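Local coordinates for glutamate--tRNA ligase (Methanothermobacter thermautotrophicus, PDB 3AII), which probably activates glutamate with ATP and transfers it to the acceptor end of tRNA, as a non-discriminating class I glutamyl-tRNA synthetase, at residues R171-T174 / Y175-Y178; H243-P246 / A247-D250; G342-G346 / W347-R351; M384-K387 / K388-L392. All blocks are in the same frame, centred on the assembly; numbering follows the deposited sequence.

Interaction 1 (R171-T174 / Y175-Y178); sequences RMET and YYEY
Met172 sets CG opposite its carbonyl carbon (chi1 -53°) and bends again at the next two torsions, which folds its methyl back toward the phenol end of Tyr176; CE comes within 3.4 Å of Tyr176 OH. The Tyr176 ring, itself swung toward its own backbone N (chi1 -61°), lays one face over the carbonyl of Met172, whose O sits 3.3 Å from Tyr176 CG. From the edge comes the carboxylate of Glu173, with OE1 3.7 Å from Tyr176 CD2 and its plane almost perpendicular to the ring. One residue earlier the pattern recurs: Tyr175 presents a face to Arg171 O, and its CD2 is 3.3 Å from that oxygen. Those carbonyls also accept the first helical bonds, Tyr175 N to Arg171 O (3.1 Å) and Tyr176 N to Met172 O (2.9 Å). Tyr176 OH is hydrogen-bonded to Val270 O, in strand 270-272; an alanine at Tyr176 would probably leave that carbonyl without this partner and the Met172 methyl without its ring. Arg171 NE and Tyr175 OH both reach the carboxylate of Asp281, so charge and phenol together tie the start of helix 172-184 to helix 274-284.

Interaction 2 (H243-P246 / A247-D250); sequences HPNP and AIRD
The guanidinium of Arg249 reaches back round the turn to the carbonyl of His243 and grips it side-on with two nitrogens. NE and NH2 each lie 2.8 Å from His243 O, which is almost exactly in the guanidinium plane. The two bonds differ at the acceptor: NE arrives in the carbonyl plane, on a lone pair, whereas NH2 stands above that plane. The arginine chain is extended from CG to NE, passing beside His243 CB, and its remaining nitrogen, NH1, donates to Lys202 O. His243 ND1 is taken as well, accepting from Asn245 N at 2.9 Å within the plane of the imidazole. One face of that ring is covered by Ile248, with CG2 4.0 Å from the ring centroid in a CH-pi contact, while CD1 approaches CE1. Asn245 satisfies two amides through two different oxygens. Its side-chain OD1 accepts from Ala247 N at 3.1 Å, and its backbone O from Ile248 N at 2.9 Å. Holding Asn245 CG anti to its backbone N (chi1 -177°) carries OD1 forward to the amide. Pro246 O then receives Arg249 N at 3.2 Å, well above the carbonyl plane. Arg249, whose side chain is about 13 Å from the bound zinc ion, links this connection between antiparallel neighbours 234-237 and 252-256 to helix 195-203. The bond from OD1 to the amide two residues on makes an Asx turn, which overlaps two successive turns closed by i-to-i+3 bonds, Asn245 to Ile248 and Pro246 to Arg249.

Interaction 3 (G342-G346 / W347-R351); sequences GEYSG and WDDPR
Asp349 turns its side chain back onto Ser345 and Gly346, and every atom from CB outward finds a neighbour. CB rests 3.3 Å from Gly346 O, the carbonyl that also accepts the Asp349 amide. CG, placed anti to the backbone N (chi1 -174°), meets the edge of the Tyr344 ring, 3.9 Å from CD1. At the tip OD1 takes two donors: the Arg351 amide on its anti lone pair and Arg351 NE, 2.9 Å away, on the syn side. OD2 mirrors this, receiving Ser345 N (2.9 Å) on its anti lone pair and Arg351 NH2 (2.9 Å) from the syn side. Four donors thus hold the carboxylate and fix its rotation. The guanidinium, with Tyr344 CD1 over one face, sends NH1 in its own plane to Glu343 OE1 at 3.2 Å, extending the salt-bridge network to a poorly ordered residue. With an alanine for Asp349, the Ser345 amide would probably be left without its acceptor and the Arg351 guanidinium freed to swing. The bond from OD1 to Arg351 N defines an Asx turn that begins at Asp349, the last residue of the type I beta turn from Gly346, in the surface loop joining helices 333-341 and 355-360.

Interaction 4 (M384-K387 / K388-L392); sequences MSWK and KIYGL
Ile389 CD1 lies against the six-membered ring of Trp386, 3.4 Å from both CE3 and CZ3, the two side chains running alongside each other. The isoleucine's extended CG1 branch, anti at chi2 (172°), puts the methyl there. The less ordered Met384 adds its own methyl, with CE 3.8 Å from Ile389 CD1. Behind this group Met384 and Trp386 touch Ile111 of the predicted HIGH region, and Ile389 packs on Leu371 of helix 365-375. One turn along, the Tyr390 ring receives two atoms of Trp386 over the same face: CB, 4.2 Å from the ring centroid in a CH-pi contact, and O, 3.2 Å from Tyr390 CG. All this happens at the N-terminus of helix 386-397, where Ser385 is the N-cap; its OG accepts from Lys387 N at 3.3 Å. Ser385 O takes Lys388 N at 2.9 Å and, weakly, Ile389 N. The regular bonding of the helix starts with Tyr390 N to Trp386 O at 2.8 Å. At the polar edge the Tyr390 hydroxyl is bonded to Arg361 and its ring meets His552 of strand 546-552, while Lys388, bent at chi2 (51°), carries NZ away to a salt bridge with Glu374.

All four contacts lie in the catalytic domain and follow one another along the chain, none touching another. Interaction 1 is partly buried; interactions 2, 3 and 4 are surface contacts. Interactions 1 and 4 both open a helix, and in each a tyrosine face covers a first-turn carbonyl, but a serine cap is found only in interaction 4. Interactions 2 and 3 shape loops through Asx turns and arginine: in one the guanidinium grips a backbone carbonyl, in the other a carboxylate. Interactions 1 and 2 sit on the same side of the chain's centre, with centres 25 Å apart, whereas 3 and 4 approach to about 7 Å between nearest atoms.

Interaction 1 (R171-T174 / Y175-Y178)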
# COMPACT_ATOMS: atom_id res chain seq x y z
N ARG A 171 26.32 3.48 -2.12
CA ARG A 171 27.16 2.40 -2.59
C ARG A 171 27.76 2.62 -3.97
O ARG A 171 28.25 1.68 -4.59
CB ARG A 171 26.36 1.07 -2.57
CG ARG A 171 25.93 0.67 -1.15
CD ARG A 171 25.01 -0.56 -1.11
NE ARG A 171 25.60 -1.77 -1.68
CZ ARG A 171 26.42 -2.59 -1.01
NH1 ARG A 171 26.78 -2.31 0.24
NH2 ARG A 171 26.90 -3.67 -1.61
N MET A 172 27.75 3.86 -4.46
CA MET A 172 28.23 4.09 -5.83
C MET A 172 29.64 3.54 -6.10
O MET A 172 29.88 2.91 -7.13
CB MET A 172 28.13 5.57 -6.21
CG MET A 172 26.75 6.17 -6.00
SD MET A 172 25.54 5.43 -7.12
CE MET A 172 26.26 5.95 -8.67
N GLU A 173 30.58 3.76 -5.18
CA GLU A 173 31.95 3.29 -5.39
C GLU A 173 32.02 1.78 -5.43
O GLU A 173 32.92 1.20 -6.05
CB GLU A 173 32.91 3.87 -4.35
CG GLU A 173 32.96 5.39 -4.39
CD GLU A 173 33.63 5.91 -5.65
OE1 GLU A 173 34.38 5.13 -6.30
OE2 GLU A 173 33.40 7.09 -6.00
N THR A 174 31.07 1.13 -4.77
CA THR A 174 31.00 -0.32 -4.81
C THR A 174 30.60 -0.77 -6.22
O THR A 174 31.21 -1.69 -6.79
CB THR A 174 29.99 -0.85 -3.77
OG1 THR A 174 30.48 -0.54 -2.45
CG2 THR A 174 29.81 -2.35 -3.90
N TYR A 175 29.58 -0.12 -6.79
CA TYR A 175 29.19 -0.48 -8.15
C TYR A 175 30.31 -0.19 -9.13
O TYR A 175 30.47 -0.92 -10.11
CB TYR A 175 27.90 0.24 -8.56
CG TYR A 175 26.79 0.07 -7.56
CD1 TYR A 175 26.40 -1.21 -7.14
CD2 TYR A 175 26.11 1.16 -7.06
CE1 TYR A 175 25.39 -1.37 -6.22
CE2 TYR A 175 25.10 1.01 -6.14
CZ TYR A 175 24.75 -0.26 -5.72
OH TYR A 175 23.75 -0.40 -4.80
N TYR A 176 31.06 0.88 -8.90
CA TYR A 176 32.19 1.20 -9.80
C TYR A 176 33.30 0.16 -9.67
O TYR A 176 33.86 -0.29 -10.66
CB TYR A 176 32.74 2.60 -9.48
CG TYR A 176 31.75 3.74 -9.67
CD1 TYR A 176 30.63 3.61 -10.48
CD2 TYR A 176 31.97 4.96 -9.04
CE1 TYR A 176 29.74 4.65 -10.63
CE2 TYR A 176 31.08 6.01 -9.18
CZ TYR A 176 29.97 5.86 -9.99
OH TYR A 176 29.12 6.93 -10.13
N GLU A 177 33.60 -0.23 -8.43
CA GLU A 177 34.59 -1.26 -8.14
C GLU A 177 34.25 -2.55 -8.87
O GLU A 177 35.12 -3.18 -9.53
CB GLU A 177 34.65 -1.54 -6.63
CG GLU A 177 35.65 -2.61 -6.23
CD GLU A 177 35.49 -3.04 -4.77
OE1 GLU A 177 34.87 -2.28 -4.00
OE2 GLU A 177 35.99 -4.13 -4.41
N TYR A 178 32.99 -2.96 -8.77
CA TYR A 178 32.60 -4.21 -9.40
C TYR A 178 32.41 -4.10 -10.91
O TYR A 178 32.47 -5.09 -11.60
CB TYR A 178 31.42 -4.89 -8.67
CG TYR A 178 31.95 -5.52 -7.41
CD1 TYR A 178 32.53 -6.77 -7.44
CD2 TYR A 178 31.97 -4.81 -6.22
CE1 TYR A 178 33.07 -7.34 -6.30
CE2 TYR A 178 32.53 -5.37 -5.07
CZ TYR A 178 33.07 -6.64 -5.13
OH TYR A 178 33.62 -7.21 -4.01
O HOH W 1 34.65 0.30 -3.46

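Interaction 2 (H243-P246 / A247-D250)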
# COMPACT_ATOMS: atom_id res chain seq x y z
N HIS A 243 20.97 -14.84 -28.07
CA HIS A 243 19.95 -15.24 -27.11
C HIS A 243 18.56 -15.14 -27.73
O HIS A 243 18.23 -14.15 -28.38
CB HIS A 243 20.01 -14.38 -25.85
CG HIS A 243 19.36 -15.01 -24.66
ND1 HIS A 243 18.00 -15.14 -24.54
CD2 HIS A 243 19.90 -15.54 -23.53
CE1 HIS A 243 17.72 -15.74 -23.39
NE2 HIS A 243 18.85 -15.99 -22.76
N PRO A 244 17.73 -16.17 -27.52
CA PRO A 244 16.33 -16.18 -27.98
C PRO A 244 15.58 -14.91 -27.59
O PRO A 244 14.73 -14.44 -28.35
CB PRO A 244 15.74 -17.39 -27.26
CG PRO A 244 16.88 -18.31 -27.07
CD PRO A 244 18.09 -17.44 -26.86
N ASN A 245 15.89 -14.36 -26.42
CA ASN A 245 15.28 -13.11 -25.97
C ASN A 245 16.21 -11.91 -26.20
O ASN A 245 17.19 -11.73 -25.48
CB ASN A 245 14.89 -13.22 -24.50
CG ASN A 245 14.18 -11.97 -23.98
OD1 ASN A 245 14.07 -10.96 -24.68
ND2 ASN A 245 13.72 -12.03 -22.73
N PRO A 246 15.89 -11.08 -27.19
CA PRO A 246 16.75 -9.97 -27.62
C PRO A 246 17.12 -9.01 -26.48
O PRO A 246 18.19 -8.41 -26.52
CB PRO A 246 15.90 -9.24 -28.67
CG PRO A 246 14.48 -9.63 -28.36
CD PRO A 246 14.58 -11.05 -27.87
N ALA A 247 16.23 -8.88 -25.50
CA ALA A 247 16.46 -7.95 -24.39
C ALA A 247 17.62 -8.40 -23.50
O ALA A 247 18.26 -7.58 -22.85
CB ALA A 247 15.20 -7.80 -23.56
N ILE A 248 17.88 -9.70 -23.48
CA ILE A 248 18.95 -10.24 -22.65
C ILE A 248 20.32 -10.09 -23.32
O ILE A 248 21.37 -10.22 -22.67
CB ILE A 248 18.64 -11.71 -22.27
CG1 ILE A 248 17.32 -11.77 -21.49
CG2 ILE A 248 19.78 -12.31 -21.46
CD1 ILE A 248 16.90 -13.17 -21.14
N ARG A 249 20.31 -9.80 -24.61
CA ARG A 249 21.54 -9.64 -25.39
C ARG A 249 22.36 -8.41 -24.98
O ARG A 249 21.92 -7.28 -25.15
CB ARG A 249 21.22 -9.58 -26.88
CG ARG A 249 20.65 -10.88 -27.44
CD ARG A 249 20.31 -10.74 -28.92
NE ARG A 249 19.58 -11.90 -29.40
CZ ARG A 249 19.29 -12.12 -30.68
NH1 ARG A 249 19.66 -11.24 -31.61
NH2 ARG A 249 18.62 -13.21 -31.03
N ASP A 250 23.54 -8.66 -24.42
CA ASP A 250 24.45 -7.60 -23.95
C ASP A 250 23.74 -6.40 -23.30
O ASP A 250 23.88 -5.26 -23.75
CB ASP A 250 25.39 -7.13 -25.06
CG ASP A 250 26.44 -8.18 -25.42
OD1 ASP A 250 26.27 -9.35 -25.03
OD2 ASP A 250 27.42 -7.81 -26.09

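Interaction 3 (G342-G346 / W347-R351)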
# COMPACT_ATOMS: atom_id res chain seq x y z
N GLY A 342 -2.90 18.80 -7.67
CA GLY A 342 -4.14 18.95 -6.92
C GLY A 342 -5.04 17.74 -7.08
O GLY A 342 -4.74 16.82 -7.85
N GLU A 343 -6.15 17.75 -6.37
CA GLU A 343 -7.09 16.64 -6.39
C GLU A 343 -6.54 15.38 -5.74
O GLU A 343 -7.02 14.28 -6.00
CB GLU A 343 -7.59 16.35 -7.81
CG GLU A 343 -8.69 17.30 -8.26
CD GLU A 343 -9.72 17.53 -7.17
OE1 GLU A 343 -10.12 16.55 -6.51
OE2 GLU A 343 -10.13 18.69 -6.97
N TYR A 344 -5.50 15.56 -4.93
CA TYR A 344 -5.16 14.63 -3.86
C TYR A 344 -4.63 15.48 -2.71
O TYR A 344 -3.78 16.35 -2.92
CB TYR A 344 -4.13 13.59 -4.29
CG TYR A 344 -4.59 12.65 -5.37
CD1 TYR A 344 -5.81 12.00 -5.28
CD2 TYR A 344 -3.79 12.39 -6.47
CE1 TYR A 344 -6.23 11.13 -6.28
CE2 TYR A 344 -4.20 11.52 -7.47
CZ TYR A 344 -5.42 10.90 -7.37
OH TYR A 344 -5.82 10.04 -8.36
N SER A 345 -5.14 15.24 -1.51
CA SER A 345 -4.81 16.07 -0.36
C SER A 345 -3.44 15.72 0.19
O SER A 345 -2.84 16.50 0.94
CB SER A 345 -5.87 15.90 0.73
OG SER A 345 -6.07 14.52 1.02
N GLY A 346 -2.95 14.55 -0.18
CA GLY A 346 -1.70 14.03 0.35
C GLY A 346 -1.60 12.54 0.11
O GLY A 346 -2.45 11.96 -0.57
N TRP A 347 -0.57 11.92 0.66
CA TRP A 347 -0.36 10.50 0.45
C TRP A 347 -1.44 9.68 1.14
O TRP A 347 -1.62 8.49 0.84
CB TRP A 347 1.03 10.11 0.96
CG TRP A 347 2.14 10.53 0.03
CD1 TRP A 347 3.08 11.48 0.26
CD2 TRP A 347 2.39 10.02 -1.29
NE1 TRP A 347 3.93 11.58 -0.83
CE2 TRP A 347 3.52 10.70 -1.79
CE3 TRP A 347 1.77 9.05 -2.08
CZ2 TRP A 347 4.05 10.44 -3.05
CZ3 TRP A 347 2.30 8.79 -3.34
CH2 TRP A 347 3.42 9.48 -3.81
N ASP A 348 -2.15 10.30 2.07
CA ASP A 348 -3.24 9.62 2.78
C ASP A 348 -4.64 10.01 2.27
O ASP A 348 -5.65 9.87 2.97
CB ASP A 348 -3.12 9.81 4.29
CG ASP A 348 -3.17 11.26 4.70
OD1 ASP A 348 -3.20 12.13 3.82
OD2 ASP A 348 -3.17 11.53 5.92
N ASP A 349 -4.70 10.49 1.03
CA ASP A 349 -5.99 10.77 0.39
C ASP A 349 -6.68 9.43 0.14
O ASP A 349 -6.04 8.51 -0.35
CB ASP A 349 -5.75 11.52 -0.94
CG ASP A 349 -7.05 11.97 -1.61
OD1 ASP A 349 -7.86 11.11 -2.00
OD2 ASP A 349 -7.24 13.20 -1.76
N PRO A 350 -7.98 9.32 0.49
CA PRO A 350 -8.63 8.00 0.46
C PRO A 350 -8.75 7.41 -0.94
O PRO A 350 -8.98 6.21 -1.08
CB PRO A 350 -10.02 8.28 1.07
CG PRO A 350 -10.22 9.74 0.88
CD PRO A 350 -8.87 10.37 1.00
N ARG A 351 -8.58 8.24 -1.96
CA ARG A 351 -8.58 7.75 -3.33
C ARG A 351 -7.33 6.96 -3.68
O ARG A 351 -7.26 6.34 -4.74
CB ARG A 351 -8.75 8.91 -4.31
CG ARG A 351 -10.17 9.46 -4.31
CD ARG A 351 -10.26 10.79 -5.01
NE ARG A 351 -9.60 11.86 -4.26
CZ ARG A 351 -9.63 13.14 -4.62
NH1 ARG A 351 -10.29 13.50 -5.71
NH2 ARG A 351 -9.01 14.04 -3.88
O HOH W 2 -4.30 14.37 3.25

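Interaction 4 (M384-K387 / K388-L392)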
# COMPACT_ATOMS: atom_id res chain seq x y z
N MET A 384 -7.15 -10.38 -6.36
CA MET A 384 -7.81 -9.92 -5.13
C MET A 384 -8.59 -8.63 -5.37
O MET A 384 -8.18 -7.77 -6.15
CB MET A 384 -6.79 -9.75 -3.99
CG MET A 384 -6.68 -8.33 -3.43
SD MET A 384 -5.61 -7.25 -4.41
CE MET A 384 -5.68 -5.72 -3.47
N SER A 385 -9.73 -8.51 -4.70
CA SER A 385 -10.55 -7.32 -4.77
C SER A 385 -10.49 -6.61 -3.43
O SER A 385 -10.16 -7.23 -2.42
CB SER A 385 -11.99 -7.69 -5.11
OG SER A 385 -12.86 -6.57 -4.94
N TRP A 386 -10.79 -5.32 -3.42
CA TRP A 386 -10.84 -4.60 -2.15
C TRP A 386 -11.85 -5.25 -1.21
O TRP A 386 -11.66 -5.25 0.01
CB TRP A 386 -11.12 -3.11 -2.36
CG TRP A 386 -9.92 -2.39 -2.86
CD1 TRP A 386 -9.70 -1.93 -4.12
CD2 TRP A 386 -8.74 -2.07 -2.10
NE1 TRP A 386 -8.46 -1.33 -4.20
CE2 TRP A 386 -7.86 -1.40 -2.97
CE3 TRP A 386 -8.36 -2.28 -0.77
CZ2 TRP A 386 -6.61 -0.94 -2.55
CZ3 TRP A 386 -7.12 -1.82 -0.36
CH2 TRP A 386 -6.25 -1.16 -1.25
N LYS A 387 -12.91 -5.83 -1.77
CA LYS A 387 -13.90 -6.51 -0.96
C LYS A 387 -13.29 -7.66 -0.18
O LYS A 387 -13.73 -7.99 0.92
CB LYS A 387 -15.08 -6.99 -1.82
CG LYS A 387 -16.00 -5.85 -2.23
CD LYS A 387 -17.09 -6.28 -3.21
CE LYS A 387 -17.97 -5.09 -3.57
NZ LYS A 387 -18.95 -5.38 -4.65
N LYS A 388 -12.25 -8.27 -0.75
CA LYS A 388 -11.52 -9.32 -0.06
C LYS A 388 -10.81 -8.75 1.17
O LYS A 388 -10.81 -9.36 2.24
CB LYS A 388 -10.52 -9.97 -1.01
CG LYS A 388 -9.71 -11.07 -0.39
CD LYS A 388 -10.59 -12.09 0.29
CE LYS A 388 -9.75 -13.22 0.87
NZ LYS A 388 -10.42 -13.90 2.00
N ILE A 389 -10.22 -7.58 1.02
CA ILE A 389 -9.52 -6.96 2.14
C ILE A 389 -10.55 -6.51 3.18
O ILE A 389 -10.35 -6.67 4.39
CB ILE A 389 -8.67 -5.77 1.68
CG1 ILE A 389 -7.50 -6.26 0.81
CG2 ILE A 389 -8.14 -4.98 2.88
CD1 ILE A 389 -6.72 -5.13 0.17
N TYR A 390 -11.67 -5.98 2.70
CA TYR A 390 -12.71 -5.49 3.60
C TYR A 390 -13.29 -6.63 4.43
O TYR A 390 -13.59 -6.46 5.61
CB TYR A 390 -13.83 -4.79 2.83
CG TYR A 390 -13.40 -3.55 2.06
CD1 TYR A 390 -12.27 -2.84 2.43
CD2 TYR A 390 -14.16 -3.08 0.99
CE1 TYR A 390 -11.87 -1.72 1.73
CE2 TYR A 390 -13.77 -1.95 0.29
CZ TYR A 390 -12.63 -1.27 0.67
OH TYR A 390 -12.25 -0.14 -0.01
N GLY A 391 -13.45 -7.78 3.80
CA GLY A 391 -13.96 -8.96 4.48
C GLY A 391 -13.10 -9.36 5.66
O GLY A 391 -13.61 -9.69 6.74
N LEU A 392 -11.78 -9.34 5.47
CA LEU A 392 -10.86 -9.68 6.54
C LEU A 392 -10.87 -8.62 7.62
O LEU A 392 -10.83 -8.92 8.82
CB LEU A 392 -9.44 -9.84 5.99
CG LEU A 392 -9.21 -11.08 5.14
CD1 LEU A 392 -7.85 -10.99 4.46
CD2 LEU A 392 -9.31 -12.34 5.99